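Local coordinates for protein predicted metal-dependent phosphohydrolase (Magnetospirillum magnetotacticum MS-1, PDB 3KH1) that probably acts as a metal-dependent phosphohydrolase of the HD-domain superfamily, perhaps releasing phosphate from deoxynucleoside 5'-monophosphates, at residues Leu143-Leu147 with Tyr184-Val189; Leu55-Asp60 with Ala134-Asp138; Thr50-Leu54 with Ile65-Ala69. Residues are numbered along the deposited sequence.

Contact 1. Residues Leu143-Leu147 with Tyr184-Val189; sequences LQPLL and YARALV
Two alpha-helical segments lie side by side, running in nearly the same direction: the axes of 143-147 and 184-189 make 27° and approach to 10.5 Å, with Leu143 and Ala185 as the closest CA pair at 6.7 Å. Helix 132-151 is kinked at Pro145, whose nitrogen cannot bond to the preceding turn, but Leu147 N still reaches Leu143 O at 3.1 Å.

The closest approach is made by Leu188 (chi1 t, chi2 p). Its CD2 settles over the backbone between two leucines, 3.7 Å from Leu146 O and 4.0 Å from Leu147 N, and 4.0 Å from Leu147 CD2. In return Leu146, an m,t rotamer pointing toward the other helix, sends CD1 into the shallow groove one turn long between Ala185 and Val189, 4.0 Å from Ala185 CB and 4.2 Å from Val189 CG2. The small Ala185 also receives Leu143 CD1, 4.0 Å from its CB. Tyr184 (chi1 t) lies along one flank, its ring edge toward Leu143 and Leu147; Leu147 CD2 is 3.9 Å from Tyr184 CE1.

The contact ties the C-terminal helix 179-195 to helix 132-151 of the mainly helical HD-domain fold. Leu171 of helix 164-177 covers Leu146 and Ala185, Met14 of the second subunit packs on Leu143 and Tyr184, and a bound calcium ion lies about 7 Å from the Leu146 side chain. With 265 Å² buried and every side-chain pair apolar, the seating of the helices depends on complementary shape and van der Waals contact, without directional polar bonds between the segments.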
loop_
_atom_site.group_PDB
_atom_site.type_symbol
_atom_site.label_atom_id
_atom_site.label_comp_id
_atom_site.label_asym_id
_atom_site.label_seq_id
_atom_site.Cartn_x
_atom_site.Cartn_y
_atom_site.Cartn_z
ATOM N N LEU A 143 -8.670 13.394 -3.188
ATOM C CA LEU A 143 -8.201 13.795 -4.530
ATOM C C LEU A 143 -8.150 12.627 -5.478
ATOM O O LEU A 143 -8.511 12.732 -6.656
ATOM C CB LEU A 143 -6.809 14.374 -4.380
ATOM C CG LEU A 143 -6.069 14.780 -5.663
ATOM C CD1 LEU A 143 -6.856 15.835 -6.477
ATOM C CD2 LEU A 143 -4.650 15.302 -5.370
ATOM N N GLN A 144 -7.647 11.504 -4.983
ATOM C CA GLN A 144 -7.397 10.380 -5.872
ATOM C C GLN A 144 -8.631 9.888 -6.666
ATOM O O GLN A 144 -8.509 9.623 -7.883
ATOM C CB GLN A 144 -6.662 9.259 -5.141
ATOM C CG GLN A 144 -6.259 8.033 -5.983
ATOM C CD GLN A 144 -7.249 6.908 -5.932
ATOM O OE1 GLN A 144 -8.395 7.051 -5.463
ATOM N NE2 GLN A 144 -6.771 5.709 -6.343
ATOM N N PRO A 145 -9.811 9.779 -6.041
ATOM C CA PRO A 145 -10.960 9.339 -6.821
ATOM C C PRO A 145 -11.346 10.331 -7.914
ATOM O O PRO A 145 -11.934 9.939 -8.918
ATOM C CB PRO A 145 -12.078 9.130 -5.794
ATOM C CG PRO A 145 -11.371 9.073 -4.533
ATOM C CD PRO A 145 -10.091 9.762 -4.595
ATOM N N LEU A 146 -11.103 11.611 -7.686
ATOM C CA LEU A 146 -11.330 12.632 -8.723
ATOM C C LEU A 146 -10.434 12.401 -9.926
ATOM O O LEU A 146 -10.873 12.440 -11.091
ATOM C CB LEU A 146 -11.153 14.039 -8.172
ATOM C CG LEU A 146 -12.006 14.407 -6.968
ATOM C CD1 LEU A 146 -11.686 15.859 -6.517
ATOM C CD2 LEU A 146 -13.484 14.211 -7.193
ATOM N N LEU A 147 -9.164 12.118 -9.638
ATOM C CA LEU A 147 -8.223 11.743 -10.692
ATOM C C LEU A 147 -8.733 10.573 -11.488
ATOM O O LEU A 147 -8.684 10.572 -12.734
ATOM C CB LEU A 147 -6.848 11.419 -10.105
ATOM C CG LEU A 147 -6.092 12.517 -9.334
ATOM C CD1 LEU A 147 -4.766 11.996 -8.785
ATOM C CD2 LEU A 147 -5.813 13.713 -10.178
ATOM N N TYR A 184 -6.116 22.545 -7.841
ATOM C CA TYR A 184 -6.011 21.546 -8.902
ATOM C C TYR A 184 -7.288 20.784 -9.061
ATOM O O TYR A 184 -7.812 20.602 -10.163
ATOM C CB TYR A 184 -4.824 20.630 -8.655
ATOM C CG TYR A 184 -4.618 19.622 -9.738
ATOM C CD1 TYR A 184 -5.232 18.383 -9.691
ATOM C CD2 TYR A 184 -3.831 19.919 -10.845
ATOM C CE1 TYR A 184 -5.091 17.487 -10.741
ATOM C CE2 TYR A 184 -3.642 18.974 -11.847
ATOM C CZ TYR A 184 -4.285 17.773 -11.792
ATOM O OH TYR A 184 -4.113 16.847 -12.798
ATOM N N ALA A 185 -7.793 20.300 -7.938
ATOM C CA ALA A 185 -9.004 19.518 -7.927
ATOM C C ALA A 185 -10.181 20.291 -8.481
ATOM O O ALA A 185 -10.956 19.732 -9.261
ATOM C CB ALA A 185 -9.304 19.025 -6.536
ATOM N N ARG A 186 -10.374 21.537 -8.065
ATOM C CA ARG A 186 -11.449 22.340 -8.618
ATOM C C ARG A 186 -11.320 22.529 -10.146
ATOM O O ARG A 186 -12.301 22.474 -10.868
ATOM C CB ARG A 186 -11.552 23.734 -7.940
ATOM C CG ARG A 186 -12.042 23.713 -6.492
ATOM C CD ARG A 186 -12.342 25.118 -5.970
ATOM N NE ARG A 186 -11.111 25.953 -5.998
ATOM C CZ ARG A 186 -10.152 25.960 -5.062
ATOM N NH1 ARG A 186 -10.235 25.202 -3.985
ATOM N NH2 ARG A 186 -9.098 26.739 -5.218
ATOM N N ALA A 187 -10.110 22.768 -10.624
ATOM C CA ALA A 187 -9.892 22.949 -12.074
ATOM C C ALA A 187 -10.177 21.625 -12.819
ATOM O O ALA A 187 -10.775 21.596 -13.873
ATOM C CB ALA A 187 -8.463 23.422 -12.330
ATOM N N LEU A 188 -9.808 20.499 -12.213
ATOM C CA LEU A 188 -10.071 19.193 -12.799
ATOM C C LEU A 188 -11.560 18.958 -12.914
ATOM O O LEU A 188 -12.056 18.488 -13.940
ATOM C CB LEU A 188 -9.421 18.092 -11.928
ATOM C CG LEU A 188 -9.367 16.669 -12.484
ATOM C CD1 LEU A 188 -8.338 16.561 -13.637
ATOM C CD2 LEU A 188 -9.054 15.677 -11.372
ATOM N N VAL A 189 -12.297 19.282 -11.839
ATOM C CA VAL A 189 -13.744 19.080 -11.841
ATOM C C VAL A 189 -14.434 20.038 -12.817
ATOM O O VAL A 189 -15.341 19.643 -13.521
ATOM C CB VAL A 189 -14.259 19.230 -10.380
ATOM C CG1 VAL A 189 -15.786 19.311 -10.321
ATOM C CG2 VAL A 189 -13.725 18.049 -9.521
#

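Contact 2. Residues Leu55-Asp60 with Ala134-Asp138; sequences LAEYAD and ARFAD
This is a loop-to-helix contact, partly buried, in which one aromatic side chain of helix 132-151 plugs into the turn that follows helix 41-54. The backbone of 55-60 leaves helical angles at Leu55 (-107/16), makes a short 3-10 turn at 56-58, with Tyr58 N to Leu55 O and Ala59 N to Ala56 O both 3.0 Å, and then extends at Ala59 (-84/150) and Asp60 (-62/152). Segment 134-138 is regular alpha helix. The closest CA atoms are those of Ala59 and Phe136, 6.4 Å apart.

Phe136 (chi1 t, chi2 65°) carries 86 Å² of the 190 Å² buried. Ala59 CB stands over its ring face in a CH-pi contact, 3.4 Å from the centroid of the Phe136 ring and 5° off the ring normal. At the ring edge, Leu55 O approaches Phe136 CZ to 3.5 Å. Toward the surface, Asp60 OD2 and Arg135 NH1 form a long salt bridge of 3.9 Å; the Arg135 NE is meanwhile bonded to the Glu130 carbonyl.

The contact pins the connection between two HD-domain helices onto a third. Ile65 of helix 65-74 packs on both Phe136 and Ala56, Tyr58 rests on Leu181 of helix 179-195, and the Tyr58 hydroxyl is hydrogen-bonded to Gln13 of the second subunit, so the turn packs on the helices of its own chain and itself forms part of the dimer interface.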
loop_
_atom_site.group_PDB
_atom_site.type_symbol
_atom_site.label_atom_id
_atom_site.label_comp_id
_atom_site.label_asym_id
_atom_site.label_seq_id
_atom_site.Cartn_x
_atom_site.Cartn_y
_atom_site.Cartn_z
ATOM N N LEU A 55 3.754 14.077 -3.054
ATOM C CA LEU A 55 3.081 15.387 -2.998
ATOM C C LEU A 55 3.354 16.098 -1.680
ATOM O O LEU A 55 2.685 17.068 -1.350
ATOM C CB LEU A 55 1.572 15.201 -3.239
ATOM C CG LEU A 55 1.210 14.624 -4.627
ATOM C CD1 LEU A 55 -0.285 14.435 -4.736
ATOM C CD2 LEU A 55 1.729 15.513 -5.799
ATOM N N ALA A 56 4.373 15.639 -0.960
ATOM C CA ALA A 56 4.719 16.152 0.385
ATOM C C ALA A 56 4.902 17.662 0.391
ATOM O O ALA A 56 4.589 18.327 1.365
ATOM C CB ALA A 56 6.027 15.485 0.901
ATOM N N GLU A 57 5.430 18.207 -0.698
ATOM C CA GLU A 57 5.773 19.636 -0.702
ATOM C C GLU A 57 4.537 20.542 -0.593
ATOM O O GLU A 57 4.639 21.741 -0.278
ATOM C CB GLU A 57 6.549 20.022 -1.960
ATOM C CG GLU A 57 5.688 20.092 -3.238
ATOM C CD GLU A 57 6.548 20.092 -4.483
ATOM O OE1 GLU A 57 6.984 18.975 -4.843
ATOM O OE2 GLU A 57 6.870 21.175 -5.029
ATOM N N TYR A 58 3.363 19.961 -0.885
ATOM C CA TYR A 58 2.095 20.705 -0.850
ATOM C C TYR A 58 1.435 20.692 0.561
ATOM O O TYR A 58 0.412 21.367 0.720
ATOM C CB TYR A 58 1.137 20.202 -1.960
ATOM C CG TYR A 58 1.799 20.267 -3.330
ATOM C CD1 TYR A 58 2.124 21.497 -3.932
ATOM C CD2 TYR A 58 2.187 19.114 -3.994
ATOM C CE1 TYR A 58 2.791 21.568 -5.140
ATOM C CE2 TYR A 58 2.879 19.180 -5.209
ATOM C CZ TYR A 58 3.150 20.398 -5.775
ATOM O OH TYR A 58 3.817 20.528 -6.946
ATOM N N ALA A 59 2.033 19.969 1.526
ATOM C CA ALA A 59 1.565 19.810 2.964
ATOM C C ALA A 59 2.029 20.959 3.827
ATOM O O ALA A 59 3.094 21.552 3.567
ATOM C CB ALA A 59 2.042 18.446 3.598
ATOM N N ASP A 60 1.232 21.261 4.846
ATOM C CA ASP A 60 1.622 22.284 5.811
ATOM C C ASP A 60 2.896 21.824 6.507
ATOM O O ASP A 60 3.149 20.622 6.623
ATOM C CB ASP A 60 0.525 22.550 6.847
ATOM C CG ASP A 60 -0.661 23.277 6.267
ATOM O OD1 ASP A 60 -0.557 23.779 5.122
ATOM O OD2 ASP A 60 -1.695 23.373 6.971
ATOM N N ALA A 134 -4.015 14.406 9.702
ATOM C CA ALA A 134 -5.272 13.857 9.230
ATOM C C ALA A 134 -5.845 14.676 8.079
ATOM O O ALA A 134 -6.430 14.093 7.168
ATOM C CB ALA A 134 -6.294 13.729 10.400
ATOM N N ARG A 135 -5.705 15.997 8.109
ATOM C CA ARG A 135 -6.197 16.824 7.038
ATOM C C ARG A 135 -5.451 16.570 5.731
ATOM O O ARG A 135 -6.064 16.513 4.659
ATOM C CB ARG A 135 -6.176 18.320 7.361
ATOM C CG ARG A 135 -7.273 18.721 8.335
ATOM C CD ARG A 135 -7.327 20.206 8.585
ATOM N NE ARG A 135 -6.502 20.531 9.714
ATOM C CZ ARG A 135 -5.317 21.121 9.675
ATOM N NH1 ARG A 135 -4.721 21.448 8.518
ATOM N NH2 ARG A 135 -4.701 21.356 10.833
ATOM N N PHE A 136 -4.135 16.392 5.806
ATOM C CA PHE A 136 -3.373 16.123 4.581
ATOM C C PHE A 136 -3.704 14.713 4.067
ATOM O O PHE A 136 -3.932 14.524 2.900
ATOM C CB PHE A 136 -1.882 16.339 4.804
ATOM C CG PHE A 136 -1.096 16.346 3.539
ATOM C CD1 PHE A 136 -1.290 17.334 2.581
ATOM C CD2 PHE A 136 -0.133 15.357 3.290
ATOM C CE1 PHE A 136 -0.579 17.297 1.418
ATOM C CE2 PHE A 136 0.606 15.338 2.097
ATOM C CZ PHE A 136 0.383 16.308 1.192
ATOM N N ALA A 137 -3.784 13.742 4.983
ATOM C CA ALA A 137 -4.185 12.379 4.610
ATOM C C ALA A 137 -5.552 12.370 3.921
ATOM O O ALA A 137 -5.738 11.766 2.846
ATOM C CB ALA A 137 -4.239 11.497 5.868
ATOM N N ASP A 138 -6.526 13.053 4.520
ATOM C CA ASP A 138 -7.879 13.079 3.987
ATOM C C ASP A 138 -7.923 13.789 2.620
ATOM O O ASP A 138 -8.632 13.359 1.709
ATOM C CB ASP A 138 -8.825 13.777 4.967
ATOM C CG ASP A 138 -10.284 13.656 4.569
ATOM O OD1 ASP A 138 -10.801 12.515 4.554
ATOM O OD2 ASP A 138 -10.910 14.719 4.326
#

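Contact 3. Residues Thr50-Leu54 with Ile65-Ala69; sequences TMAFL and IGRVA
Ala52, Phe53 and Ile65 contribute most of the 241 Å² buried between two antiparallel alpha-helical segments, whose axes run at 165° to each other, 8.9 Å apart at closest approach. Ala52 and Ala69 are the nearest CA pair, 6.2 Å apart. The CA-to-CB bond of Ala52 points toward the partner helix: its CB lies 3.8 Å from Val68 CG1, while Ile65 CG2 comes 3.8 Å from Ala52 O. So small a residue permits the close approach. The pair forms a helical hairpin of the HD-domain fold, in which helix 41-54 and helix 65-74 are joined by the ten-residue loop 55-64. Phe53 starts out sideways, but chi1 m (-73°) and chi2 -67° swing its ring across the partner, bringing Phe53 CD1 within 3.5 Å of Ile65 CG2 and Phe53 CE2 within 3.5 Å of Ala69 CB, with Gly66 CA 4.3 Å from Phe53 CZ. Ile65, in the m,m rotamer, also rests on Phe136 of helix 132-151, and Arg70 of the second subunit packs against Phe53.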
loop_
_atom_site.group_PDB
_atom_site.type_symbol
_atom_site.label_atom_id
_atom_site.label_comp_id
_atom_site.label_asym_id
_atom_site.label_seq_id
_atom_site.Cartn_x
_atom_site.Cartn_y
_atom_site.Cartn_z
ATOM N N THR A 50 1.599 6.426 -1.425
ATOM C CA THR A 50 2.646 6.826 -2.335
ATOM C C THR A 50 2.487 8.318 -2.715
ATOM O O THR A 50 3.463 9.074 -2.740
ATOM C CB THR A 50 2.617 5.922 -3.595
ATOM O OG1 THR A 50 2.745 4.557 -3.191
ATOM C CG2 THR A 50 3.736 6.249 -4.558
HETATM N N MSE A 51 1.249 8.741 -2.940
HETATM C CA MSE A 51 0.967 10.159 -3.201
HETATM C C MSE A 51 1.405 11.061 -2.044
HETATM O O MSE A 51 1.843 12.175 -2.278
HETATM C CB MSE A 51 -0.529 10.393 -3.437
HETATM C CG MSE A 51 -1.032 9.866 -4.768
HETATM SE SE MSE A 51 -2.946 9.793 -4.940
HETATM C CE MSE A 51 -3.354 11.731 -4.924
ATOM N N ALA A 52 1.270 10.614 -0.794
ATOM C CA ALA A 52 1.722 11.406 0.352
ATOM C C ALA A 52 3.194 11.787 0.193
ATOM O O ALA A 52 3.556 12.919 0.415
ATOM C CB ALA A 52 1.455 10.648 1.675
ATOM N N PHE A 53 4.029 10.812 -0.148
ATOM C CA PHE A 53 5.433 11.083 -0.319
ATOM C C PHE A 53 5.684 11.951 -1.543
ATOM O O PHE A 53 6.446 12.896 -1.498
ATOM C CB PHE A 53 6.223 9.767 -0.404
ATOM C CG PHE A 53 6.347 9.062 0.899
ATOM C CD1 PHE A 53 7.093 9.614 1.939
ATOM C CD2 PHE A 53 5.726 7.855 1.089
ATOM C CE1 PHE A 53 7.198 8.949 3.136
ATOM C CE2 PHE A 53 5.849 7.140 2.293
ATOM C CZ PHE A 53 6.564 7.684 3.333
ATOM N N LEU A 54 5.039 11.651 -2.658
ATOM C CA LEU A 54 5.255 12.392 -3.899
ATOM C C LEU A 54 4.822 13.854 -3.809
ATOM O O LEU A 54 5.450 14.722 -4.395
ATOM C CB LEU A 54 4.493 11.736 -5.047
ATOM C CG LEU A 54 4.941 10.370 -5.528
ATOM C CD1 LEU A 54 3.874 9.679 -6.409
ATOM C CD2 LEU A 54 6.297 10.400 -6.249
ATOM N N ILE A 65 5.199 13.540 7.195
ATOM C CA ILE A 65 4.779 12.799 6.018
ATOM C C ILE A 65 4.826 11.273 6.231
ATOM O O ILE A 65 3.977 10.568 5.735
ATOM C CB ILE A 65 5.592 13.238 4.774
ATOM C CG1 ILE A 65 5.231 14.693 4.384
ATOM C CG2 ILE A 65 5.469 12.223 3.616
ATOM C CD1 ILE A 65 3.825 14.867 3.813
ATOM N N GLY A 66 5.810 10.757 6.949
ATOM C CA GLY A 66 5.865 9.336 7.233
ATOM C C GLY A 66 4.687 8.869 8.070
ATOM O O GLY A 66 4.177 7.761 7.903
ATOM N N ARG A 67 4.253 9.736 8.981
ATOM C CA ARG A 67 3.096 9.456 9.793
ATOM C C ARG A 67 1.808 9.503 8.980
ATOM O O ARG A 67 0.934 8.649 9.168
ATOM C CB ARG A 67 3.062 10.401 10.985
ATOM C CG ARG A 67 1.964 10.119 11.985
ATOM C CD ARG A 67 2.190 10.871 13.307
ATOM N NE ARG A 67 1.251 10.495 14.353
ATOM C CZ ARG A 67 0.012 10.948 14.411
ATOM N NH1 ARG A 67 -0.442 11.796 13.477
ATOM N NH2 ARG A 67 -0.757 10.539 15.396
ATOM N N VAL A 68 1.704 10.467 8.081
ATOM C CA VAL A 68 0.601 10.486 7.108
ATOM C C VAL A 68 0.564 9.178 6.314
ATOM O O VAL A 68 -0.509 8.572 6.134
ATOM C CB VAL A 68 0.700 11.712 6.171
ATOM C CG1 VAL A 68 -0.268 11.584 4.978
ATOM C CG2 VAL A 68 0.411 13.004 6.988
ATOM N N ALA A 69 1.736 8.714 5.856
ATOM C CA ALA A 69 1.817 7.479 5.097
ATOM C C ALA A 69 1.295 6.329 5.935
ATOM O O ALA A 69 0.500 5.522 5.453
ATOM C CB ALA A 69 3.239 7.205 4.592
#

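Contacts 1 and 3 are buried helix-helix interfaces of purely apolar side chains, one nearly parallel and the other antiparallel, whereas contact 2, a loop on a helix, is only partly buried and adds a CH-pi contact and a long surface salt bridge. Helix 132-151 serves both contact 1 and contact 2, whose centres lie 15 Å apart. Contacts 2 and 3 are neighbours, with centres 8 Å apart, and join mainly through Ile65: its CD1 is 3.7 Å from Phe136 CE2. Selenomethionine Met51 of segment 50-54 packs on contact 1, with its CE 3.8 Å from Leu143 CD2. All three contacts reach the second subunit.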